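PDB 3IA7: CalG4 from Micromonospora echinospora, which is probably a glycosyltransferase of the GT-B fold, built from two Rossmann-like domains. Local coordinates for residues G23-H33 with P386-E394; R34-A44 with A52-E60. All coordinates share one frame; numbering follows the deposited sequence.

How the interactions relate
Both interactions belong to the half of the GT-B fold built on the parallel sheet that contains strands 6-10, 34-39 and 53-56. Interaction 1 lays the C-terminal helix 385-400 against helix 15-30, and interaction 2 pairs the strand that follows helix 15-30 with the sheet's edge strand. Their centres lie about 19 Å apart, yet they meet where helix 15-30 rests on the sheet: Val25 CG2 lies 3.7 Å from Tyr37 CE1, and Leu28 CB 3.7 Å from Ile35 CD1. Both also touch the second subunit, interaction 1 by packing and interaction 2 through a calcium ion shared between the chains.

Interaction 1 of 2, residues G23-H33 with P386-E394; sequences GLVSELARRGH and PARAADEVE
Gly23 to Arg30 and Pro386 to Glu394 are stretches of two helices; the axes of these segments approach to 8.5 Å at a crossing angle of -62°, Leu24 lying beside Pro386 and Leu28 beside Ala390. Pro386 CB rests on the carbonyl oxygen of Gly23, and Leu24 is a knob in the hole made by Pro386, Ala389, Ala390 and Val393, its CD1 branch 3.5 Å from Ala390 N. Leu28 reaches Ala390 CB with CD2. Behind the leucines lie Ile7 and Phe9 of strand 6-10; the last helix of the chain packs against the N-terminal Rossmann-like domain, as is usual in GT-B proteins. Helix 15-30 ends in a Schellman motif with Gly32 at C-prime, and Arg31 and His33 beside it carry the polar contacts. The Arg31 chain is extended, and Ala390 CB lies over the centre of one guanidinium face, 3.4 Å from its plane. Arg31 NH1 bridges Asp391 OD1 at 2.7 Å and Glu394 OE1 at 2.9 Å, both near the guanidinium plane, while Glu27 OE2 accepts from NE and NH2 at another edge. Four acidic oxygens, counting Glu27 OE1 bound by Arg30, thus join one salt-bridge network that probably fixes the guanidinium's rotation. Glu394 also turns OE2 to His33, whose NE2 donates in its ring plane at 2.7 Å and 171° to the anti lone pair, with the carboxylate nearly perpendicular to the ring.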
ATOM      1  N   GLY A  23      -1.665   7.377  -4.816  1.00 10.23           N
ATOM      2  CA  GLY A  23      -0.325   7.623  -4.230  1.00 10.48           C
ATOM      3  C   GLY A  23       0.139   9.073  -4.456  1.00 10.16           C
ATOM      4  O   GLY A  23       0.630   9.710  -3.534  1.00 10.05           O
ATOM      5  N   LEU A  24      -0.006   9.567  -5.697  1.00  9.47           N
ATOM      6  CA  LEU A  24       0.316  10.960  -6.025  1.00  9.72           C
ATOM      7  C   LEU A  24      -0.555  11.956  -5.268  1.00  8.66           C
ATOM      8  O   LEU A  24      -0.052  12.957  -4.774  1.00  8.53           O
ATOM      9  CB  LEU A  24       0.227  11.212  -7.525  1.00  9.85           C
ATOM     10  CG  LEU A  24       0.534  12.629  -8.003  1.00  9.82           C
ATOM     11  CD1 LEU A  24       1.951  13.159  -7.531  1.00  9.31           C
ATOM     12  CD2 LEU A  24       0.384  12.633  -9.560  1.00 10.17           C
ATOM     13  N   VAL A  25      -1.863  11.704  -5.231  1.00  8.95           N
ATOM     14  CA  VAL A  25      -2.780  12.533  -4.451  1.00  9.59           C
ATOM     15  C   VAL A  25      -2.267  12.705  -3.015  1.00  9.25           C
ATOM     16  O   VAL A  25      -2.183  13.823  -2.509  1.00  8.07           O
ATOM     17  CB  VAL A  25      -4.223  11.934  -4.436  1.00 10.39           C
ATOM     18  CG1 VAL A  25      -5.064  12.599  -3.365  1.00 11.57           C
ATOM     19  CG2 VAL A  25      -4.888  12.090  -5.824  1.00  9.27           C
ATOM     20  N   SER A  26      -2.002  11.581  -2.340  1.00  8.68           N
ATOM     21  CA  SER A  26      -1.584  11.607  -0.952  1.00  8.67           C
ATOM     22  C   SER A  26      -0.283  12.327  -0.728  1.00  8.04           C
ATOM     23  O   SER A  26      -0.165  13.135   0.207  1.00  7.41           O
ATOM     24  CB  SER A  26      -1.474  10.159  -0.437  1.00  9.45           C
ATOM     25  OG  SER A  26      -2.794   9.633  -0.465  1.00 12.14           O
ATOM     26  N   GLU A  27       0.679  12.081  -1.623  1.00  7.86           N
ATOM     27  CA  GLU A  27       1.986  12.701  -1.504  1.00  7.92           C
ATOM     28  C   GLU A  27       1.896  14.223  -1.691  1.00  8.03           C
ATOM     29  O   GLU A  27       2.507  15.023  -0.923  1.00  7.56           O
ATOM     30  CB  GLU A  27       2.972  12.068  -2.508  1.00  6.76           C
ATOM     31  CG  GLU A  27       4.474  12.577  -2.270  1.00 12.14           C
ATOM     32  CD  GLU A  27       5.027  12.449  -0.830  1.00 15.90           C
ATOM     33  OE1 GLU A  27       4.751  11.471  -0.121  1.00 19.27           O
ATOM     34  OE2 GLU A  27       5.764  13.373  -0.396  1.00 20.43           O
ATOM     35  N   LEU A  28       1.069  14.659  -2.644  1.00  6.46           N
ATOM     36  CA  LEU A  28       0.806  16.128  -2.795  1.00  7.08           C
ATOM     37  C   LEU A  28       0.096  16.775  -1.583  1.00  6.70           C
ATOM     38  O   LEU A  28       0.470  17.887  -1.124  1.00  6.82           O
ATOM     39  CB  LEU A  28      -0.019  16.399  -4.065  1.00  5.01           C
ATOM     40  CG  LEU A  28       0.863  16.145  -5.337  1.00  6.67           C
ATOM     41  CD1 LEU A  28      -0.050  16.203  -6.584  1.00  7.71           C
ATOM     42  CD2 LEU A  28       2.079  17.197  -5.478  1.00 10.02           C
ATOM     43  N   ALA A  29      -0.929  16.090  -1.094  1.00  7.94           N
ATOM     44  CA  ALA A  29      -1.630  16.500   0.128  1.00  9.29           C
ATOM     45  C   ALA A  29      -0.648  16.576   1.316  1.00 10.18           C
ATOM     46  O   ALA A  29      -0.731  17.506   2.143  1.00 11.07           O
ATOM     47  CB  ALA A  29      -2.821  15.512   0.420  1.00  9.46           C
ATOM     48  N   ARG A  30       0.253  15.599   1.450  1.00 10.59           N
ATOM     49  CA  ARG A  30       1.269  15.622   2.510  1.00 11.89           C
ATOM     50  C   ARG A  30       2.119  16.874   2.447  1.00 12.16           C
ATOM     51  O   ARG A  30       2.580  17.340   3.459  1.00 12.08           O
ATOM     52  CB  ARG A  30       2.250  14.442   2.451  1.00 11.61           C
ATOM     53  CG  ARG A  30       1.643  13.175   2.858  1.00 17.27           C
ATOM     54  CD  ARG A  30       2.676  12.100   3.093  1.00 19.09           C
ATOM     55  NE  ARG A  30       1.927  10.868   3.225  1.00 22.15           N
ATOM     56  CZ  ARG A  30       1.687  10.024   2.218  1.00 25.14           C
ATOM     57  NH1 ARG A  30       2.213  10.237   1.032  1.00 20.02           N
ATOM     58  NH2 ARG A  30       0.955   8.926   2.414  1.00 27.82           N
ATOM     59  N   ARG A  31       2.383  17.334   1.235  1.00 11.74           N
ATOM     60  CA  ARG A  31       3.159  18.510   1.023  1.00 11.77           C
ATOM     61  C   ARG A  31       2.378  19.795   1.224  1.00 11.43           C
ATOM     62  O   ARG A  31       2.911  20.871   0.965  1.00 11.32           O
ATOM     63  CB  ARG A  31       3.844  18.459  -0.347  1.00 10.47           C
ATOM     64  CG  ARG A  31       4.727  17.203  -0.476  1.00 12.78           C
ATOM     65  CD  ARG A  31       5.409  17.078  -1.850  1.00 11.77           C
ATOM     66  NE  ARG A  31       6.169  15.826  -1.921  1.00 11.96           N
ATOM     67  CZ  ARG A  31       7.180  15.589  -2.746  1.00 11.89           C
ATOM     68  NH1 ARG A  31       7.567  16.507  -3.633  1.00  8.26           N
ATOM     69  NH2 ARG A  31       7.758  14.394  -2.728  1.00 12.39           N
ATOM     70  N   GLY A  32       1.135  19.713   1.690  1.00 11.47           N
ATOM     71  CA  GLY A  32       0.381  20.948   2.008  1.00 10.82           C
ATOM     72  C   GLY A  32      -0.567  21.458   0.909  1.00 10.22           C
ATOM     73  O   GLY A  32      -1.285  22.433   1.134  1.00 10.11           O
ATOM     74  N   HIS A  33      -0.577  20.802  -0.254  1.00  9.18           N
ATOM     75  CA  HIS A  33      -1.456  21.180  -1.380  1.00  8.98           C
ATOM     76  C   HIS A  33      -2.912  20.812  -1.145  1.00  9.75           C
ATOM     77  O   HIS A  33      -3.213  19.777  -0.545  1.00 10.78           O
ATOM     78  CB  HIS A  33      -0.929  20.616  -2.703  1.00  9.04           C
ATOM     79  CG  HIS A  33       0.495  21.005  -2.970  1.00 10.92           C
ATOM     80  ND1 HIS A  33       0.896  22.324  -3.013  1.00 10.67           N
ATOM     81  CD2 HIS A  33       1.627  20.263  -3.074  1.00 10.37           C
ATOM     82  CE1 HIS A  33       2.205  22.377  -3.186  1.00 11.47           C
ATOM     83  NE2 HIS A  33       2.665  21.141  -3.253  1.00 13.00           N
ATOM     84  N   PRO A 386       5.483   7.565  -6.068  1.00 12.36           N
ATOM     85  CA  PRO A 386       4.764   8.812  -5.816  1.00 12.49           C
ATOM     86  C   PRO A 386       5.644   9.974  -5.364  1.00 11.81           C
ATOM     87  O   PRO A 386       5.306  11.115  -5.658  1.00 12.06           O
ATOM     88  CB  PRO A 386       3.834   8.456  -4.654  1.00 11.76           C
ATOM     89  CG  PRO A 386       3.644   7.002  -4.791  1.00 14.38           C
ATOM     90  CD  PRO A 386       4.936   6.436  -5.290  1.00 12.00           C
ATOM     91  N   ALA A 387       6.742   9.711  -4.635  1.00 11.48           N
ATOM     92  CA  ALA A 387       7.586  10.839  -4.206  1.00 12.27           C
ATOM     93  C   ALA A 387       8.207  11.564  -5.406  1.00 12.31           C
ATOM     94  O   ALA A 387       8.305  12.790  -5.427  1.00 11.11           O
ATOM     95  CB  ALA A 387       8.636  10.414  -3.169  1.00 11.91           C
ATOM     96  N   ARG A 388       8.627  10.773  -6.382  1.00 11.78           N
ATOM     97  CA  ARG A 388       9.175  11.308  -7.596  1.00 12.18           C
ATOM     98  C   ARG A 388       8.100  11.980  -8.410  1.00 12.40           C
ATOM     99  O   ARG A 388       8.333  13.039  -9.004  1.00 13.27           O
ATOM    100  CB  ARG A 388       9.733  10.194  -8.479  1.00 12.98           C
ATOM    101  CG  ARG A 388      10.331  10.795  -9.769  1.00 13.00           C
ATOM    102  CD  ARG A 388      10.786   9.700 -10.723  1.00 19.00           C
ATOM    103  NE  ARG A 388      11.185  10.283 -12.015  1.00 22.06           N
ATOM    104  CZ  ARG A 388      11.399   9.590 -13.122  1.00 20.14           C
ATOM    105  NH1 ARG A 388      11.262   8.261 -13.113  1.00 20.30           N
ATOM    106  NH2 ARG A 388      11.717  10.240 -14.228  1.00 19.14           N
ATOM    107  N   ALA A 389       6.941  11.357  -8.473  1.00 12.02           N
ATOM    108  CA  ALA A 389       5.820  11.935  -9.226  1.00 12.21           C
ATOM    109  C   ALA A 389       5.441  13.338  -8.682  1.00 12.59           C
ATOM    110  O   ALA A 389       5.259  14.292  -9.472  1.00 11.46           O
ATOM    111  CB  ALA A 389       4.647  10.983  -9.192  1.00 11.88           C
ATOM    112  N   ALA A 390       5.420  13.475  -7.350  1.00 10.69           N
ATOM    113  CA  ALA A 390       5.153  14.771  -6.666  1.00 10.69           C
ATOM    114  C   ALA A 390       6.285  15.781  -6.933  1.00 11.10           C
ATOM    115  O   ALA A 390       6.022  16.959  -7.140  1.00 10.50           O
ATOM    116  CB  ALA A 390       4.948  14.560  -5.190  1.00  9.90           C
ATOM    117  N   ASP A 391       7.535  15.307  -6.926  1.00 11.16           N
ATOM    118  CA  ASP A 391       8.685  16.155  -7.263  1.00 13.32           C
ATOM    119  C   ASP A 391       8.539  16.736  -8.686  1.00 13.71           C
ATOM    120  O   ASP A 391       8.774  17.950  -8.899  1.00 14.01           O
ATOM    121  CB  ASP A 391      10.023  15.377  -7.158  1.00 11.97           C
ATOM    122  CG  ASP A 391      10.456  15.097  -5.720  1.00 15.80           C
ATOM    123  OD1 ASP A 391       9.818  15.556  -4.735  1.00 14.66           O
ATOM    124  OD2 ASP A 391      11.500  14.437  -5.583  1.00 17.93           O
ATOM    125  N   GLU A 392       8.105  15.895  -9.621  1.00 13.61           N
ATOM    126  CA  GLU A 392       8.008  16.290 -11.037  1.00 14.23           C
ATOM    127  C   GLU A 392       6.877  17.299 -11.148  1.00 14.30           C
ATOM    128  O   GLU A 392       6.993  18.287 -11.838  1.00 13.54           O
ATOM    129  CB  GLU A 392       7.639  15.104 -11.930  1.00 14.78           C
ATOM    130  CG  GLU A 392       8.657  13.972 -11.975  1.00 20.25           C
ATOM    131  CD  GLU A 392       9.841  14.209 -12.894  1.00 21.19           C
ATOM    132  OE1 GLU A 392       9.831  15.143 -13.732  1.00 24.73           O
ATOM    133  OE2 GLU A 392      10.796  13.413 -12.798  1.00 27.47           O
ATOM    134  N   VAL A 393       5.774  17.038 -10.463  1.00 12.82           N
ATOM    135  CA  VAL A 393       4.658  17.980 -10.535  1.00 13.27           C
ATOM    136  C   VAL A 393       5.061  19.315  -9.916  1.00 12.91           C
ATOM    137  O   VAL A 393       4.782  20.397 -10.495  1.00 11.19           O
ATOM    138  CB  VAL A 393       3.416  17.444  -9.826  1.00 13.19           C
ATOM    139  CG1 VAL A 393       2.366  18.561  -9.707  1.00 14.31           C
ATOM    140  CG2 VAL A 393       2.842  16.143 -10.543  1.00 10.77           C
ATOM    141  N   GLU A 394       5.685  19.279  -8.729  1.00 12.17           N
ATOM    142  CA  GLU A 394       6.105  20.546  -8.104  1.00 12.61           C
ATOM    143  C   GLU A 394       7.140  21.336  -8.927  1.00 13.04           C
ATOM    144  O   GLU A 394       7.048  22.563  -9.020  1.00 12.58           O
ATOM    145  CB  GLU A 394       6.604  20.349  -6.664  1.00 11.56           C
ATOM    146  CG  GLU A 394       5.493  19.878  -5.701  1.00 13.54           C
ATOM    147  CD  GLU A 394       5.973  19.866  -4.286  1.00 17.16           C
ATOM    148  OE1 GLU A 394       7.095  19.355  -4.057  1.00 13.92           O
ATOM    149  OE2 GLU A 394       5.227  20.384  -3.418  1.00 15.34           O
TER

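Interaction 2 of 2, residues R34-A44 with A52-E60; sequences RITYVTTPLFA and AEVVLYKSE. With CA (calcium ion), chain C.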
ATOM      1  N   ARG A  34      -3.797  21.695  -1.583  1.00  9.71           N
ATOM      2  CA  ARG A  34      -5.243  21.476  -1.557  1.00  8.88           C
ATOM      3  C   ARG A  34      -5.608  20.691  -2.818  1.00  8.64           C
ATOM      4  O   ARG A  34      -5.399  21.179  -3.959  1.00  8.08           O
ATOM      5  CB  ARG A  34      -5.965  22.826  -1.585  1.00  9.67           C
ATOM      6  CG  ARG A  34      -7.484  22.653  -1.634  1.00 10.21           C
ATOM      7  CD  ARG A  34      -8.202  23.982  -1.734  1.00 14.39           C
ATOM      8  NE  ARG A  34      -9.626  23.728  -1.962  1.00 12.87           N
ATOM      9  CZ  ARG A  34     -10.499  24.668  -2.307  1.00 14.58           C
ATOM     10  NH1 ARG A  34     -10.088  25.916  -2.526  1.00 13.45           N
ATOM     11  NH2 ARG A  34     -11.781  24.346  -2.454  1.00 17.03           N
ATOM     12  N   ILE A  35      -6.100  19.469  -2.627  1.00  8.66           N
ATOM     13  CA  ILE A  35      -6.453  18.604  -3.734  1.00  9.29           C
ATOM     14  C   ILE A  35      -7.962  18.447  -3.861  1.00 10.25           C
ATOM     15  O   ILE A  35      -8.668  18.124  -2.882  1.00 10.84           O
ATOM     16  CB  ILE A  35      -5.824  17.175  -3.609  1.00  9.45           C
ATOM     17  CG1 ILE A  35      -4.365  17.225  -3.108  1.00 10.46           C
ATOM     18  CG2 ILE A  35      -6.054  16.365  -4.958  1.00 10.03           C
ATOM     19  CD1 ILE A  35      -3.395  17.996  -4.122  1.00  7.80           C
ATOM     20  N   THR A  36      -8.473  18.743  -5.057  1.00  9.57           N
ATOM     21  CA  THR A  36      -9.861  18.512  -5.365  1.00  9.66           C
ATOM     22  C   THR A  36      -9.854  17.414  -6.427  1.00 10.48           C
ATOM     23  O   THR A  36      -8.970  17.401  -7.287  1.00 10.55           O
ATOM     24  CB  THR A  36     -10.509  19.795  -5.903  1.00 10.88           C
ATOM     25  OG1 THR A  36     -10.454  20.827  -4.886  1.00 11.03           O
ATOM     26  CG2 THR A  36     -11.981  19.557  -6.301  1.00  8.16           C
ATOM     27  N   TYR A  37     -10.832  16.523  -6.393  1.00  8.93           N
ATOM     28  CA  TYR A  37     -10.739  15.333  -7.205  1.00  9.01           C
ATOM     29  C   TYR A  37     -12.143  15.012  -7.739  1.00  8.33           C
ATOM     30  O   TYR A  37     -13.085  14.812  -6.939  1.00  8.73           O
ATOM     31  CB  TYR A  37     -10.156  14.168  -6.362  1.00  8.54           C
ATOM     32  CG  TYR A  37      -9.666  12.953  -7.181  1.00  9.96           C
ATOM     33  CD1 TYR A  37      -8.334  12.570  -7.151  1.00 10.14           C
ATOM     34  CD2 TYR A  37     -10.558  12.152  -7.897  1.00 11.99           C
ATOM     35  CE1 TYR A  37      -7.878  11.472  -7.865  1.00 10.42           C
ATOM     36  CE2 TYR A  37     -10.110  11.033  -8.645  1.00 10.23           C
ATOM     37  CZ  TYR A  37      -8.749  10.718  -8.622  1.00 11.80           C
ATOM     38  OH  TYR A  37      -8.287   9.596  -9.291  1.00 12.83           O
ATOM     39  N   VAL A  38     -12.264  14.978  -9.079  1.00  8.35           N
ATOM     40  CA  VAL A  38     -13.537  14.642  -9.721  1.00  8.95           C
ATOM     41  C   VAL A  38     -13.698  13.123  -9.870  1.00  8.99           C
ATOM     42  O   VAL A  38     -12.883  12.423 -10.552  1.00  9.21           O
ATOM     43  CB  VAL A  38     -13.696  15.360 -11.107  1.00  7.13           C
ATOM     44  CG1 VAL A  38     -15.084  15.064 -11.771  1.00  8.36           C
ATOM     45  CG2 VAL A  38     -13.419  16.911 -10.981  1.00 11.32           C
ATOM     46  N   THR A  39     -14.764  12.610  -9.256  1.00  9.01           N
ATOM     47  CA  THR A  39     -15.039  11.191  -9.307  1.00  9.36           C
ATOM     48  C   THR A  39     -16.523  10.896  -9.063  1.00  9.62           C
ATOM     49  O   THR A  39     -17.333  11.817  -9.008  1.00  9.80           O
ATOM     50  CB  THR A  39     -14.131  10.376  -8.332  1.00 10.63           C
ATOM     51  OG1 THR A  39     -14.229   8.977  -8.666  1.00 12.70           O
ATOM     52  CG2 THR A  39     -14.538  10.677  -6.810  1.00 11.71           C
ATOM     53  N   THR A  40     -16.890   9.618  -8.993  1.00  8.99           N
ATOM     54  CA  THR A  40     -18.270   9.244  -8.772  1.00  9.79           C
ATOM     55  C   THR A  40     -18.463   8.809  -7.318  1.00  9.17           C
ATOM     56  O   THR A  40     -17.471   8.620  -6.606  1.00  9.01           O
ATOM     57  CB  THR A  40     -18.677   8.065  -9.691  1.00 10.44           C
ATOM     58  OG1 THR A  40     -17.858   6.905  -9.415  1.00  9.03           O
ATOM     59  CG2 THR A  40     -18.619   8.459 -11.154  1.00 10.86           C
ATOM     60  N   PRO A  41     -19.721   8.663  -6.876  1.00  9.97           N
ATOM     61  CA  PRO A  41     -19.890   8.227  -5.513  1.00 11.58           C
ATOM     62  C   PRO A  41     -19.144   6.914  -5.205  1.00 11.14           C
ATOM     63  O   PRO A  41     -18.676   6.712  -4.088  1.00 11.23           O
ATOM     64  CB  PRO A  41     -21.394   8.071  -5.409  1.00 11.73           C
ATOM     65  CG  PRO A  41     -21.903   9.257  -6.267  1.00 12.25           C
ATOM     66  CD  PRO A  41     -21.027   9.044  -7.488  1.00 10.75           C
ATOM     67  N   LEU A  42     -19.044   6.041  -6.213  1.00 10.02           N
ATOM     68  CA  LEU A  42     -18.388   4.726  -6.040  1.00 11.04           C
ATOM     69  C   LEU A  42     -16.941   4.820  -5.531  1.00  9.28           C
ATOM     70  O   LEU A  42     -16.448   3.926  -4.852  1.00 10.35           O
ATOM     71  CB  LEU A  42     -18.420   3.933  -7.367  1.00 11.53           C
ATOM     72  CG  LEU A  42     -17.893   2.481  -7.383  1.00 10.56           C
ATOM     73  CD1 LEU A  42     -18.512   1.589  -6.290  1.00 11.91           C
ATOM     74  CD2 LEU A  42     -18.116   1.889  -8.811  1.00 12.57           C
ATOM     75  N   PHE A  43     -16.241   5.857  -5.934  1.00  8.81           N
ATOM     76  CA  PHE A  43     -14.875   6.066  -5.471  1.00  9.10           C
ATOM     77  C   PHE A  43     -14.629   7.252  -4.562  1.00  8.68           C
ATOM     78  O   PHE A  43     -13.460   7.500  -4.224  1.00  7.99           O
ATOM     79  CB  PHE A  43     -13.965   6.184  -6.687  1.00  9.25           C
ATOM     80  CG  PHE A  43     -13.910   4.904  -7.430  1.00 12.26           C
ATOM     81  CD1 PHE A  43     -13.080   3.865  -6.990  1.00 14.05           C
ATOM     82  CD2 PHE A  43     -14.810   4.670  -8.482  1.00 13.76           C
ATOM     83  CE1 PHE A  43     -13.043   2.633  -7.628  1.00 12.45           C
ATOM     84  CE2 PHE A  43     -14.794   3.439  -9.157  1.00 16.81           C
ATOM     85  CZ  PHE A  43     -13.904   2.402  -8.714  1.00 15.67           C
ATOM     86  N   ALA A  44     -15.718   7.942  -4.160  1.00  8.68           N
ATOM     87  CA  ALA A  44     -15.624   9.173  -3.372  1.00  8.17           C
ATOM     88  C   ALA A  44     -14.928   8.898  -2.018  1.00  9.45           C
ATOM     89  O   ALA A  44     -14.094   9.700  -1.546  1.00  8.82           O
ATOM     90  CB  ALA A  44     -17.050   9.759  -3.159  1.00  8.93           C
ATOM     91  N   ALA A  52      -8.055  13.974  -0.640  1.00 10.76           N
ATOM     92  CA  ALA A  52      -8.705  14.940  -1.530  1.00 10.83           C
ATOM     93  C   ALA A  52     -10.136  15.270  -1.158  1.00 10.76           C
ATOM     94  O   ALA A  52     -10.869  14.400  -0.629  1.00 11.43           O
ATOM     95  CB  ALA A  52      -8.636  14.493  -2.951  1.00  9.99           C
ATOM     96  N   GLU A  53     -10.548  16.505  -1.491  1.00 10.33           N
ATOM     97  CA  GLU A  53     -11.957  16.903  -1.501  1.00 12.06           C
ATOM     98  C   GLU A  53     -12.563  16.393  -2.795  1.00 11.63           C
ATOM     99  O   GLU A  53     -11.893  16.467  -3.817  1.00 13.28           O
ATOM    100  CB  GLU A  53     -12.076  18.440  -1.566  1.00 11.37           C
ATOM    101  CG  GLU A  53     -11.636  19.194  -0.346  1.00 17.75           C
ATOM    102  CD  GLU A  53     -11.746  20.702  -0.570  1.00 18.74           C
ATOM    103  OE1 GLU A  53     -10.748  21.418  -0.322  1.00 27.54           O
ATOM    104  OE2 GLU A  53     -12.820  21.141  -1.048  1.00 24.64           O
ATOM    105  N   VAL A  54     -13.834  15.994  -2.785  1.00 10.16           N
ATOM    106  CA  VAL A  54     -14.445  15.343  -3.965  1.00 10.80           C
ATOM    107  C   VAL A  54     -15.458  16.294  -4.646  1.00 10.01           C
ATOM    108  O   VAL A  54     -16.245  16.971  -3.968  1.00  8.50           O
ATOM    109  CB  VAL A  54     -15.084  14.000  -3.573  1.00 12.17           C
ATOM    110  CG1 VAL A  54     -16.096  13.435  -4.657  1.00 13.05           C
ATOM    111  CG2 VAL A  54     -13.995  12.945  -3.306  1.00 13.60           C
ATOM    112  N   VAL A  55     -15.410  16.313  -5.969  1.00  7.88           N
ATOM    113  CA  VAL A  55     -16.433  16.900  -6.822  1.00  8.20           C
ATOM    114  C   VAL A  55     -17.064  15.698  -7.531  1.00  9.26           C
ATOM    115  O   VAL A  55     -16.385  14.977  -8.304  1.00  9.27           O
ATOM    116  CB  VAL A  55     -15.814  17.852  -7.872  1.00  7.31           C
ATOM    117  CG1 VAL A  55     -16.884  18.186  -9.005  1.00  7.23           C
ATOM    118  CG2 VAL A  55     -15.304  19.141  -7.183  1.00 10.18           C
ATOM    119  N   LEU A  56     -18.344  15.451  -7.267  1.00  6.98           N
ATOM    120  CA  LEU A  56     -19.020  14.288  -7.908  1.00  8.56           C
ATOM    121  C   LEU A  56     -19.475  14.574  -9.331  1.00  8.71           C
ATOM    122  O   LEU A  56     -19.917  15.707  -9.648  1.00  7.88           O
ATOM    123  CB  LEU A  56     -20.279  13.872  -7.115  1.00  8.91           C
ATOM    124  CG  LEU A  56     -20.012  13.430  -5.676  1.00  9.79           C
ATOM    125  CD1 LEU A  56     -21.374  13.220  -4.986  1.00 13.97           C
ATOM    126  CD2 LEU A  56     -19.202  12.160  -5.687  1.00 11.95           C
ATOM    127  N   TYR A  57     -19.366  13.548 -10.180  1.00  8.39           N
ATOM    128  CA  TYR A  57     -20.002  13.578 -11.484  1.00 10.67           C
ATOM    129  C   TYR A  57     -20.819  12.283 -11.624  1.00 11.14           C
ATOM    130  O   TYR A  57     -20.603  11.295 -10.892  1.00 10.44           O
ATOM    131  CB  TYR A  57     -18.935  13.785 -12.611  1.00  9.46           C
ATOM    132  CG  TYR A  57     -18.256  12.508 -13.123  1.00  9.89           C
ATOM    133  CD1 TYR A  57     -18.745  11.838 -14.269  1.00  7.33           C
ATOM    134  CD2 TYR A  57     -17.161  11.942 -12.446  1.00 10.39           C
ATOM    135  CE1 TYR A  57     -18.113  10.670 -14.748  1.00  8.41           C
ATOM    136  CE2 TYR A  57     -16.535  10.791 -12.944  1.00 10.53           C
ATOM    137  CZ  TYR A  57     -17.013  10.179 -14.094  1.00  9.27           C
ATOM    138  OH  TYR A  57     -16.430   8.994 -14.556  1.00 10.54           O
ATOM    139  N   LYS A  58     -21.755  12.325 -12.570  1.00 11.41           N
ATOM    140  CA  LYS A  58     -22.598  11.216 -12.911  1.00 13.20           C
ATOM    141  C   LYS A  58     -22.040  10.547 -14.164  1.00 12.41           C
ATOM    142  O   LYS A  58     -21.950  11.158 -15.233  1.00 10.96           O
ATOM    143  CB  LYS A  58     -24.010  11.719 -13.195  1.00 13.68           C
ATOM    144  CG  LYS A  58     -24.903  10.658 -13.852  1.00 18.22           C
ATOM    145  CD  LYS A  58     -25.439   9.697 -12.826  1.00 21.32           C
ATOM    146  CE  LYS A  58     -26.560   8.822 -13.436  1.00 22.31           C
ATOM    147  NZ  LYS A  58     -26.866   7.730 -12.439  1.00 25.29           N
ATOM    148  N   SER A  59     -21.655   9.292 -14.002  1.00 12.58           N
ATOM    149  CA  SER A  59     -21.081   8.533 -15.109  1.00 12.56           C
ATOM    150  C   SER A  59     -22.092   8.034 -16.083  1.00 13.48           C
ATOM    151  O   SER A  59     -23.135   7.462 -15.689  1.00 12.90           O
ATOM    152  CB  SER A  59     -20.276   7.340 -14.578  1.00 12.55           C
ATOM    153  OG  SER A  59     -19.610   6.657 -15.610  1.00 13.92           O
ATOM    154  N   GLU A  60     -21.755   8.208 -17.357  1.00 14.43           N
ATOM    155  CA  GLU A  60     -22.489   7.566 -18.465  1.00 17.80           C
ATOM    156  C   GLU A  60     -22.574   6.049 -18.327  1.00 19.52           C
ATOM    157  O   GLU A  60     -23.502   5.420 -18.832  1.00 20.21           O
ATOM    158  CB  GLU A  60     -21.849   7.930 -19.805  1.00 17.20           C
ATOM    159  CG  GLU A  60     -21.921   9.414 -20.107  1.00 18.15           C
ATOM    160  CD  GLU A  60     -23.328   9.887 -20.497  1.00 19.35           C
ATOM    161  OE1 GLU A  60     -23.958   9.280 -21.375  1.00 16.24           O
ATOM    162  OE2 GLU A  60     -23.803  10.869 -19.897  1.00 24.13           O
TER
HETATM  163 CA    CA C 402     -16.338   3.257  -2.679  1.00 20.27          CA
HETATM  164  O   HOH W   1     -17.198   5.477  -2.192  1.00 18.68           O
HETATM  165  O   HOH W   2     -18.727   2.846  -2.535  1.00 18.80           O
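Glu53, Tyr57 and Val55 bury the most surface where strands 34-39 and 53-56 run parallel, the axes of these short segments 4.5 Å apart at closest approach and inclined by 30°. Glu53 N donates to Ile35 O and Glu53 O accepts from Tyr37 N; Val55 is likewise held between Tyr37 O and Thr39 N, and Tyr57 N reaches Thr39 O at 2.9 Å to carry the pairing past the end of strand 53-56.

The extended side chain of Glu53 runs toward the start of the neighbouring strand, where OE1 accepts a hydrogen bond from Arg34 NE at 3.0 Å, part of a salt bridge. The bond is bent (141°), and the nitrogen meets the oxygen on its syn side but out of the carboxylate plane, although the two flat groups are nearly parallel. On the same face of the sheet Val55 sends CG2 against Thr36 CG2, a tight 3.5 Å, and sets its CB against Val38 CG2.

With CG between its backbone N and carbonyl carbon (chi1 86°), the Tyr57 ring reaches across to Thr39 and Thr40. Thr40 CG2 sits over one face in a CH-pi contact, 3.9 Å from the ring centroid, and Val38 CG1 touches CD2. The hydroxyl is bonded to Glu86 and to the backbone N of Gln13. On the sheet face that carries Tyr37 and Thr39, Val54 meets Thr39 and Ala44, while Leu56 CD2 packs on Pro41.

Just beyond, Leu42 O binds calcium at 2.3 Å, together with two waters, Glu46, and Gln225 and His297 of the second subunit. The pair forms a right-handed beta-alpha-beta unit through helix 41-49, with 53-56 as the outermost strand, strand 6-10 on the far side of 34-39, and helix 75-98 over Val55 and Tyr57.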